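Long-range contacts in Pdx2 protein (Plasmodium falciparum, PDB 2ABW), which hydrolyses glutamine to glutamate and ammonia, the ammonia being channelled to the active site of Pdx1 for the synthesis of pyridoxal 5'-phosphate (vitamin B6): residues S2-G7 with Y208-V213; L9-D14 with Q34-H39; D164-L169 with A183-N188. All blocks are in the same frame, centred on the assembly; numbering follows the deposited sequence. Where two conformers were deposited one is given.

Contact 1 of 3, residues S2-G7 with Y208-V213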
loop_
_atom_site.group_PDB
_atom_site.type_symbol
_atom_site.label_atom_id
_atom_site.label_comp_id
_atom_site.label_asym_id
_atom_site.label_seq_id
_atom_site.Cartn_x
_atom_site.Cartn_y
_atom_site.Cartn_z
ATOM N N SER A 2 17.368 -17.037 -5.012
ATOM C CA SER A 2 16.888 -16.930 -3.623
ATOM C C SER A 2 15.338 -17.014 -3.713
ATOM O O SER A 2 14.773 -16.876 -4.822
ATOM C CB SER A 2 17.390 -15.599 -3.008
ATOM O OG SER A 2 16.692 -15.318 -1.821
ATOM N N GLU A 3 14.649 -17.314 -2.621
ATOM C CA GLU A 3 13.192 -17.396 -2.689
ATOM C C GLU A 3 12.682 -16.136 -1.990
ATOM O O GLU A 3 12.965 -15.969 -0.796
ATOM C CB GLU A 3 12.664 -18.561 -1.904
ATOM C CG GLU A 3 13.088 -19.925 -2.464
ATOM C CD GLU A 3 12.058 -20.369 -3.437
ATOM O OE1 GLU A 3 10.888 -20.444 -2.966
ATOM O OE2 GLU A 3 12.419 -20.629 -4.609
ATOM N N ILE A 4 11.852 -15.342 -2.651
ATOM C CA ILE A 4 11.221 -14.167 -2.044
ATOM C C ILE A 4 9.733 -14.462 -1.950
ATOM O O ILE A 4 9.116 -14.951 -2.911
ATOM C CB ILE A 4 11.381 -12.974 -3.016
ATOM C CG1 ILE A 4 12.851 -12.527 -3.033
ATOM C CG2 ILE A 4 10.377 -11.856 -2.658
ATOM C CD1 ILE A 4 13.289 -12.012 -1.740
ATOM N N THR A 5 9.147 -14.240 -0.740
ATOM C CA THR A 5 7.724 -14.408 -0.509
ATOM C C THR A 5 7.083 -13.059 -0.196
ATOM O O THR A 5 7.506 -12.374 0.748
ATOM C CB THR A 5 7.449 -15.360 0.657
ATOM O OG1 THR A 5 8.046 -16.631 0.309
ATOM C CG2 THR A 5 5.909 -15.515 0.879
ATOM N N ILE A 6 6.126 -12.678 -1.015
ATOM C CA ILE A 6 5.330 -11.504 -0.769
ATOM C C ILE A 6 3.928 -11.954 -0.405
ATOM O O ILE A 6 3.336 -12.787 -1.098
ATOM C CB ILE A 6 5.312 -10.500 -1.955
ATOM C CG1 ILE A 6 6.732 -9.981 -2.091
ATOM C CG2 ILE A 6 4.261 -9.425 -1.682
ATOM C CD1 ILE A 6 6.953 -9.065 -3.308
ATOM N N GLY A 7 3.410 -11.415 0.678
ATOM C CA GLY A 7 2.048 -11.750 1.095
ATOM C C GLY A 7 1.091 -10.670 0.704
ATOM O O GLY A 7 1.474 -9.457 0.540
ATOM N N TYR A 208 8.262 -2.546 -8.837
ATOM C CA TYR A 208 8.982 -1.666 -7.907
ATOM C C TYR A 208 8.933 -2.226 -6.495
ATOM O O TYR A 208 9.935 -2.281 -5.766
ATOM C CB TYR A 208 8.350 -0.306 -7.898
ATOM C CG TYR A 208 9.078 0.690 -7.084
ATOM C CD1 TYR A 208 10.311 1.192 -7.521
ATOM C CD2 TYR A 208 8.598 1.163 -5.923
ATOM C CE1 TYR A 208 10.985 2.142 -6.765
ATOM C CE2 TYR A 208 9.238 2.138 -5.209
ATOM C CZ TYR A 208 10.430 2.624 -5.623
ATOM O OH TYR A 208 11.175 3.608 -4.931
ATOM N N PHE A 209 7.753 -2.653 -6.091
ATOM C CA PHE A 209 7.622 -3.200 -4.699
ATOM C C PHE A 209 8.413 -4.514 -4.613
ATOM O O PHE A 209 9.076 -4.752 -3.593
ATOM C CB PHE A 209 6.183 -3.425 -4.295
ATOM C CG PHE A 209 6.049 -3.856 -2.852
ATOM C CD1 PHE A 209 6.438 -2.948 -1.844
ATOM C CD2 PHE A 209 5.550 -5.073 -2.456
ATOM C CE1 PHE A 209 6.384 -3.332 -0.531
ATOM C CE2 PHE A 209 5.484 -5.430 -1.135
ATOM C CZ PHE A 209 5.915 -4.579 -0.210
ATOM N N TYR A 210 8.394 -5.360 -5.620
ATOM C CA TYR A 210 9.207 -6.580 -5.591
ATOM C C TYR A 210 10.695 -6.210 -5.362
ATOM O O TYR A 210 11.375 -6.827 -4.520
ATOM C CB TYR A 210 9.045 -7.327 -6.892
ATOM C CG TYR A 210 10.013 -8.449 -6.973
ATOM C CD1 TYR A 210 9.814 -9.649 -6.339
ATOM C CD2 TYR A 210 11.233 -8.313 -7.623
ATOM C CE1 TYR A 210 10.761 -10.667 -6.390
ATOM C CE2 TYR A 210 12.179 -9.315 -7.680
ATOM C CZ TYR A 210 11.980 -10.491 -7.016
ATOM O OH TYR A 210 12.885 -11.573 -7.008
ATOM N N GLU A 211 11.226 -5.275 -6.128
ATOM C CA GLU A 211 12.615 -4.890 -5.996
ATOM C C GLU A 211 12.880 -4.341 -4.589
ATOM O O GLU A 211 13.943 -4.648 -4.029
ATOM C CB GLU A 211 12.942 -3.884 -7.070
ATOM C CG GLU A 211 13.073 -4.478 -8.424
ATOM C CD GLU A 211 14.289 -5.350 -8.615
ATOM O OE1 GLU A 211 15.292 -5.149 -7.922
ATOM O OE2 GLU A 211 14.302 -6.231 -9.475
ATOM N N LYS A 212 11.895 -3.663 -3.993
ATOM C CA LYS A 212 12.029 -3.167 -2.615
ATOM C C LYS A 212 12.229 -4.304 -1.646
ATOM O O LYS A 212 13.060 -4.321 -0.733
ATOM C CB LYS A 212 10.819 -2.361 -2.229
ATOM C CG LYS A 212 10.932 -1.599 -0.963
ATOM C CD LYS A 212 9.729 -0.661 -0.806
ATOM C CE LYS A 212 9.701 0.071 0.589
ATOM N NZ LYS A 212 10.754 1.110 0.495
ATOM N N VAL A 213 11.400 -5.329 -1.810
ATOM C CA VAL A 213 11.468 -6.552 -0.954
ATOM C C VAL A 213 12.791 -7.268 -1.186
ATOM O O VAL A 213 13.441 -7.727 -0.237
ATOM C CB VAL A 213 10.253 -7.475 -1.205
ATOM C CG1 VAL A 213 10.388 -8.753 -0.342
ATOM C CG2 VAL A 213 8.939 -6.790 -0.916
#

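Contact 2 of 3, residues L9-D14 with Q34-H39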
loop_
_atom_site.group_PDB
_atom_site.type_symbol
_atom_site.label_atom_id
_atom_site.label_comp_id
_atom_site.label_asym_id
_atom_site.label_seq_id
_atom_site.Cartn_x
_atom_site.Cartn_y
_atom_site.Cartn_z
ATOM N N LEU A 9 -2.598 -9.308 2.117
ATOM C CA LEU A 9 -3.628 -9.418 3.191
ATOM C C LEU A 9 -4.941 -9.776 2.494
ATOM O O LEU A 9 -5.288 -9.190 1.471
ATOM C CB LEU A 9 -3.685 -8.082 3.949
ATOM C CG LEU A 9 -4.543 -8.256 5.223
ATOM C CD1 LEU A 9 -3.835 -9.034 6.337
ATOM C CD2 LEU A 9 -4.942 -6.871 5.770
ATOM N N SER A 10 -5.640 -10.792 2.983
ATOM C CA SER A 10 -6.781 -11.338 2.217
ATOM C C SER A 10 -8.105 -11.431 2.937
ATOM O O SER A 10 -9.126 -11.866 2.340
ATOM C CB SER A 10 -6.402 -12.684 1.676
ATOM O OG SER A 10 -6.270 -13.635 2.710
ATOM N N LEU A 11 -8.078 -11.040 4.187
ATOM C CA LEU A 11 -9.238 -11.167 5.061
ATOM C C LEU A 11 -10.469 -10.420 4.550
ATOM O O LEU A 11 -11.588 -10.885 4.774
ATOM C CB LEU A 11 -8.845 -10.696 6.458
ATOM C CG LEU A 11 -7.772 -11.586 7.129
ATOM C CD1 LEU A 11 -7.183 -10.968 8.318
ATOM C CD2 LEU A 11 -8.283 -12.973 7.389
ATOM N N GLN A 12 -10.263 -9.277 3.900
ATOM C CA GLN A 12 -11.307 -8.415 3.459
ATOM C C GLN A 12 -11.876 -8.859 2.103
ATOM O O GLN A 12 -12.866 -8.284 1.603
ATOM C CB GLN A 12 -10.758 -7.012 3.356
ATOM C CG GLN A 12 -9.732 -6.789 2.225
ATOM C CD GLN A 12 -8.354 -7.510 2.306
ATOM O OE1 GLN A 12 -7.800 -7.828 3.376
ATOM N NE2 GLN A 12 -7.760 -7.664 1.127
ATOM N N GLY A 13 -11.262 -9.853 1.479
ATOM C CA GLY A 13 -11.759 -10.289 0.152
ATOM C C GLY A 13 -11.273 -9.399 -1.002
ATOM O O GLY A 13 -10.498 -8.448 -0.818
ATOM N N ASP A 14 -11.663 -9.769 -2.207
ATOM C CA ASP A 14 -11.280 -9.051 -3.413
ATOM C C ASP A 14 -9.781 -8.882 -3.589
ATOM O O ASP A 14 -9.312 -7.898 -4.166
ATOM C CB ASP A 14 -11.989 -7.697 -3.447
ATOM C CG ASP A 14 -13.491 -7.833 -3.732
ATOM O OD1 ASP A 14 -13.947 -8.791 -4.431
ATOM O OD2 ASP A 14 -14.235 -6.941 -3.260
ATOM N N GLN A 34 -1.484 -15.692 0.419
ATOM C CA GLN A 34 -2.474 -14.947 1.126
ATOM C C GLN A 34 -1.975 -14.808 2.535
ATOM O O GLN A 34 -1.330 -15.727 3.101
ATOM C CB GLN A 34 -3.803 -15.693 1.176
ATOM C CG GLN A 34 -4.560 -15.797 -0.096
ATOM C CD GLN A 34 -5.902 -16.526 0.147
ATOM O OE1 GLN A 34 -6.556 -16.309 1.177
ATOM N NE2 GLN A 34 -6.304 -17.352 -0.799
ATOM N N VAL A 35 -2.322 -13.703 3.178
ATOM C CA VAL A 35 -2.046 -13.525 4.613
ATOM C C VAL A 35 -3.368 -13.301 5.355
ATOM O O VAL A 35 -4.118 -12.384 5.078
ATOM C CB VAL A 35 -1.120 -12.357 4.868
ATOM C CG1 VAL A 35 -1.034 -11.978 6.336
ATOM C CG2 VAL A 35 0.246 -12.662 4.166
ATOM N N ARG A 36 -3.669 -14.216 6.240
ATOM C CA ARG A 36 -4.925 -14.215 6.973
ATOM C C ARG A 36 -4.675 -14.229 8.471
ATOM O O ARG A 36 -5.601 -14.094 9.244
ATOM C CB ARG A 36 -5.642 -15.509 6.593
ATOM C CG ARG A 36 -5.907 -15.723 5.148
ATOM C CD ARG A 36 -6.036 -17.233 4.913
ATOM N NE ARG A 36 -4.680 -17.849 4.898
ATOM C CZ ARG A 36 -4.374 -19.058 5.334
ATOM N NH1 ARG A 36 -5.293 -19.836 5.895
ATOM N NH2 ARG A 36 -3.138 -19.520 5.223
ATOM N N ASN A 37 -3.415 -14.428 8.885
ATOM C CA ASN A 37 -3.110 -14.596 10.293
ATOM C C ASN A 37 -1.630 -14.377 10.527
ATOM O O ASN A 37 -0.869 -14.168 9.570
ATOM C CB ASN A 37 -3.564 -15.973 10.746
ATOM C CG ASN A 37 -2.944 -17.070 9.971
ATOM O OD1 ASN A 37 -1.766 -17.141 9.843
ATOM N ND2 ASN A 37 -3.761 -18.014 9.489
ATOM N N VAL A 38 -1.200 -14.423 11.778
ATOM C CA VAL A 38 0.180 -14.138 12.144
ATOM C C VAL A 38 1.169 -15.208 11.641
ATOM O O VAL A 38 2.325 -14.885 11.354
ATOM C CB VAL A 38 0.347 -13.907 13.652
ATOM C CG1 VAL A 38 -0.470 -12.731 14.148
ATOM C CG2 VAL A 38 -0.041 -15.141 14.444
ATOM N N HIS A 39 0.718 -16.455 11.527
ATOM C CA HIS A 39 1.583 -17.528 10.952
ATOM C C HIS A 39 1.958 -17.157 9.491
ATOM O O HIS A 39 3.102 -17.154 9.110
ATOM C CB HIS A 39 0.844 -18.837 10.977
ATOM C CG HIS A 39 1.677 -19.978 10.496
ATOM N ND1 HIS A 39 1.385 -20.672 9.340
ATOM C CD2 HIS A 39 2.826 -20.517 10.978
ATOM C CE1 HIS A 39 2.340 -21.549 9.101
ATOM N NE2 HIS A 39 3.208 -21.513 10.097
#

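Contact 3 of 3, residues D164-L169 with A183-N188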
loop_
_atom_site.group_PDB
_atom_site.type_symbol
_atom_site.label_atom_id
_atom_site.label_comp_id
_atom_site.label_asym_id
_atom_site.label_seq_id
_atom_site.Cartn_x
_atom_site.Cartn_y
_atom_site.Cartn_z
ATOM N N ASP A 164 10.017 15.337 6.315
ATOM C CA ASP A 164 10.923 15.299 5.179
ATOM C C ASP A 164 11.399 13.896 4.793
ATOM O O ASP A 164 12.015 13.719 3.707
ATOM C CB ASP A 164 12.194 16.122 5.450
ATOM C CG ASP A 164 11.904 17.601 5.619
ATOM O OD1 ASP A 164 11.178 18.195 4.776
ATOM O OD2 ASP A 164 12.423 18.183 6.596
ATOM N N GLU A 165 11.144 12.918 5.627
ATOM C CA GLU A 165 11.450 11.535 5.291
ATOM C C GLU A 165 10.504 10.948 4.275
ATOM O O GLU A 165 10.772 9.896 3.698
ATOM C CB GLU A 165 11.289 10.656 6.529
ATOM C CG GLU A 165 12.260 10.713 7.626
ATOM C CD GLU A 165 11.974 9.624 8.752
ATOM O OE1 GLU A 165 11.133 8.636 8.716
ATOM O OE2 GLU A 165 12.647 9.784 9.798
ATOM N N VAL A 166 9.347 11.583 4.054
ATOM C CA VAL A 166 8.425 11.086 3.050
ATOM C C VAL A 166 8.829 11.557 1.697
ATOM O O VAL A 166 9.064 12.765 1.460
ATOM C CB VAL A 166 6.994 11.567 3.336
ATOM C CG1 VAL A 166 6.092 11.228 2.134
ATOM C CG2 VAL A 166 6.502 11.058 4.695
ATOM N N LYS A 167 9.038 10.614 0.808
ATOM C CA LYS A 167 9.308 10.931 -0.571
ATOM C C LYS A 167 8.035 10.834 -1.424
ATOM O O LYS A 167 7.257 9.881 -1.337
ATOM C CB LYS A 167 10.350 9.977 -1.076
ATOM C CG LYS A 167 11.642 9.968 -0.177
ATOM C CD LYS A 167 12.164 11.338 0.334
ATOM C CE LYS A 167 13.212 11.161 1.497
ATOM N NZ LYS A 167 13.940 12.458 1.808
ATOM N N VAL A 168 7.725 11.877 -2.146
ATOM C CA VAL A 168 6.629 11.880 -3.067
ATOM C C VAL A 168 7.141 11.169 -4.300
ATOM O O VAL A 168 8.111 11.651 -5.013
ATOM C CB VAL A 168 6.115 13.310 -3.405
ATOM C CG1 VAL A 168 5.098 13.253 -4.575
ATOM C CG2 VAL A 168 5.544 13.902 -2.162
ATOM N N LEU A 169 6.590 10.011 -4.532
ATOM C CA LEU A 169 7.042 9.143 -5.592
ATOM C C LEU A 169 6.329 9.427 -6.911
ATOM O O LEU A 169 6.854 9.244 -8.004
ATOM C CB LEU A 169 6.844 7.660 -5.118
ATOM C CG LEU A 169 7.221 6.636 -6.118
ATOM C CD1 LEU A 169 8.703 6.729 -6.592
ATOM C CD2 LEU A 169 6.867 5.245 -5.578
ATOM N N ALA A 183 -0.073 10.865 -5.764
ATOM C CA ALA A 183 -0.565 9.539 -6.042
ATOM C C ALA A 183 0.157 8.418 -5.254
ATOM O O ALA A 183 -0.441 7.392 -4.987
ATOM C CB ALA A 183 -0.539 9.255 -7.576
ATOM N N ALA A 184 1.447 8.601 -5.002
ATOM C CA ALA A 184 2.270 7.577 -4.366
ATOM C C ALA A 184 3.305 8.253 -3.537
ATOM O O ALA A 184 3.896 9.293 -3.870
ATOM C CB ALA A 184 2.901 6.745 -5.400
ATOM N N VAL A 185 3.515 7.685 -2.341
ATOM C CA VAL A 185 4.557 8.150 -1.415
ATOM C C VAL A 185 5.348 6.959 -0.923
ATOM O O VAL A 185 4.829 5.823 -0.910
ATOM C CB VAL A 185 3.956 8.883 -0.186
ATOM C CG1 VAL A 185 3.392 10.252 -0.649
ATOM C CG2 VAL A 185 2.902 8.106 0.570
ATOM N N GLU A 186 6.557 7.227 -0.482
ATOM C CA GLU A 186 7.397 6.173 0.071
ATOM C C GLU A 186 8.118 6.736 1.277
ATOM O O GLU A 186 8.674 7.850 1.229
ATOM C CB GLU A 186 8.368 5.688 -1.029
ATOM C CG GLU A 186 9.185 4.434 -0.596
ATOM C CD GLU A 186 9.897 3.779 -1.779
ATOM O OE1 GLU A 186 10.030 4.452 -2.844
ATOM O OE2 GLU A 186 10.421 2.686 -1.646
ATOM N N GLN A 187 8.195 5.980 2.349
ATOM C CA GLN A 187 8.878 6.457 3.569
ATOM C C GLN A 187 9.509 5.214 4.203
ATOM O O GLN A 187 8.768 4.332 4.605
ATOM C CB GLN A 187 7.933 7.086 4.582
ATOM C CG GLN A 187 8.703 7.682 5.779
ATOM C CD GLN A 187 7.830 8.349 6.733
ATOM O OE1 GLN A 187 6.596 8.457 6.527
ATOM N NE2 GLN A 187 8.441 8.781 7.869
ATOM N N ASN A 188 10.843 5.189 4.221
ATOM C CA ASN A 188 11.549 4.046 4.820
ATOM C C ASN A 188 11.012 2.778 4.122
ATOM O O ASN A 188 10.956 2.767 2.876
ATOM C CB ASN A 188 11.377 4.002 6.317
ATOM C CG ASN A 188 11.813 5.258 7.037
ATOM O OD1 ASN A 188 12.926 5.673 6.859
ATOM N ND2 ASN A 188 10.887 5.893 7.805
HETATM O O HOH W 1 12.292 7.547 3.624
#

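Contact 1 of 3, residues S2-G7 with Y208-V213
Two isoleucines, Ile4 and Ile6, carry almost all of the strand's share of this helix-on-sheet contact, and Val213 of the helix divides itself between them. Its CG1 branch lies 3.9 Å from CG2 of Ile4, while its CG2 branch, on the other side of CB, lies 3.9 Å from CD1 of Ile6. That second branch also sits over one face of the Phe209 ring, toward its rim, one helical turn earlier. Ile6 holds its outer chain extended (chi2 174°), which drives CD1 toward the helix until it is 4.1 Å from CA of Tyr210. Its shorter branch reaches the edge of the Phe209 ring instead, CG2 lying 4.2 Å from CE2. In Ile4, chi1 (-71°) sets CG2 anti to the backbone N, and from there it lies 3.9 Å from CE1 of Tyr210, whose ring it meets obliquely.

The interlock is purely apolar, with no hydrogen bond crossing between the segments, and it is buried. Phe22 of helix 16-23 and Val48 of strand 46-49 both touch Ile6 and Phe209 and help to close it. The outer side is looser. Thr5 points away from the helix, its backbone N bound to Asp45, and Ser2 and Glu3 are exposed near the chain terminus. Glu211, partly exposed, forms a salt bridge with Lys214.

Strand 4-7 and helix 208-213 approach to 9.6 Å with their directions 125° apart. A C-terminal helix packed obliquely over an N-terminal strand of the central sheet belongs to the layered alpha/beta fold of class I glutamine amidotransferases.

Contact 2 of 3, residues L9-D14 with Q34-H39
Neighbouring parallel strands of a beta-alpha-beta unit, strand 4-9, helix 16-23 and strand 30-35, part company here, and a backbone bond and a few differently turned side chains still join their ends. Leu9 and Val35 form the last parallel pair. Their side chains lie on the same face of the sheet but cross at about a right angle, CD1 of Leu9 being 4.1 Å from CG1 of Val35. Val57 of helix 54-60 touches Leu9 there, and Leu47 of strand 46-49 touches Val35.

Just beyond, the backbone N of Ser10 donates to O of Val35 at 3.0 Å, in the carbonyl plane. Leu11 turns its forked end onto the backbone of the other segment, with CD2 3.4 Å from O of Arg36 and 3.7 Å from CB of Arg36. Arg36 bends at chi3 and carries its guanidinium off to a salt bridge with Asp40, so of its side chain CB and CG take part, beside the backbone O.

Residues Ser10 to Gly13 make a type I beta turn. Gln12 folds back from the turn to the residue before it, NE2 donating to O of Leu9 from above that carbonyl's plane, at 2.9 Å. The second hydrogen bond between the segments comes from the Ser10 side chain, whose OG occupies the crowded position between backbone N and carbonyl carbon (chi1 69°). That torsion brings OG to CG of Arg36, 3.2 Å away, and lets it donate to a lone pair of Gln34 OE1, 3.1 Å away and in the plane of the amide carbonyl.

Contact 3 of 3, residues D164-L169 with A183-N188
An antiparallel beta hairpin, strands 167-174 and 180-187, opens out here into a polar end built round one carboxylate oxygen. OE1 of Glu165 accepts two side-chain amides at once: NE2 of Gln187 at 2.8 Å and ND2 of Asn188 at 2.9 Å. The donors approach OE1 from opposite faces of the carboxylate, Gln187 NE2 on one and Asn188 ND2 on the other, and each amide is turned steeply against its plane, by 77° for Gln187 and 76° for Asn188. The oxygen nevertheless lies close to the plane of either amide, so the N-H groups point almost straight at it. Two donors on one oxygen would be expected to stabilise its negative charge.

Glu165 and Gln187 both run extended beyond CG, crossing obliquely. Beyond them, the backbone N of Asp116 binds OE1 of Gln187, and this fixes which way the amide is flipped. The same OE1 lies 3.2 Å from CG2 of Val166, a close contact. The other branch of Val166, CG1, packs 3.9 Å from CB of Val185, and Ile161 of strand 157-161 touches both valines.

Further along, Lys167 and Glu186 form a hydrogen-bonded pair, its two bonds running between backbone N and O in each direction, and Val168 with Val185 forms the following non-hydrogen-bonded pair. Leu169 N then binds O of Ala184, just where Ala183 and Ala184 together face Ala170 in a classic beta bulge. Glu186 sends its carboxylate to helix 204-219, OE1 hydrogen-bonded to OH of Tyr208, OE2 in a salt bridge with NZ of Lys212. Past the last backbone pair a water bridges the two chains, donating to O of Glu165 at 2.8 Å and accepting from N of Asn188 at 2.8 Å.

All three contacts reach one mixed sheet, yet their chemistry follows their place in it. Contact 1 is the buried one, wholly apolar, where a helix covers a sheet face. Contacts 2 and 3 lie within the sheet at strand ends, are partly buried, and combine backbone bonding with polar side chains. Contact 2 continues strand 4-9 of contact 1, and the two touch where Gly7 packs on Val35. Contact 3 meets another side of helix 204-219, through Glu186, so that helix joins contacts 1 and 3. Contacts 2 and 3, about 26 Å apart between centres, lie on opposite sides of the chain's centre without touching.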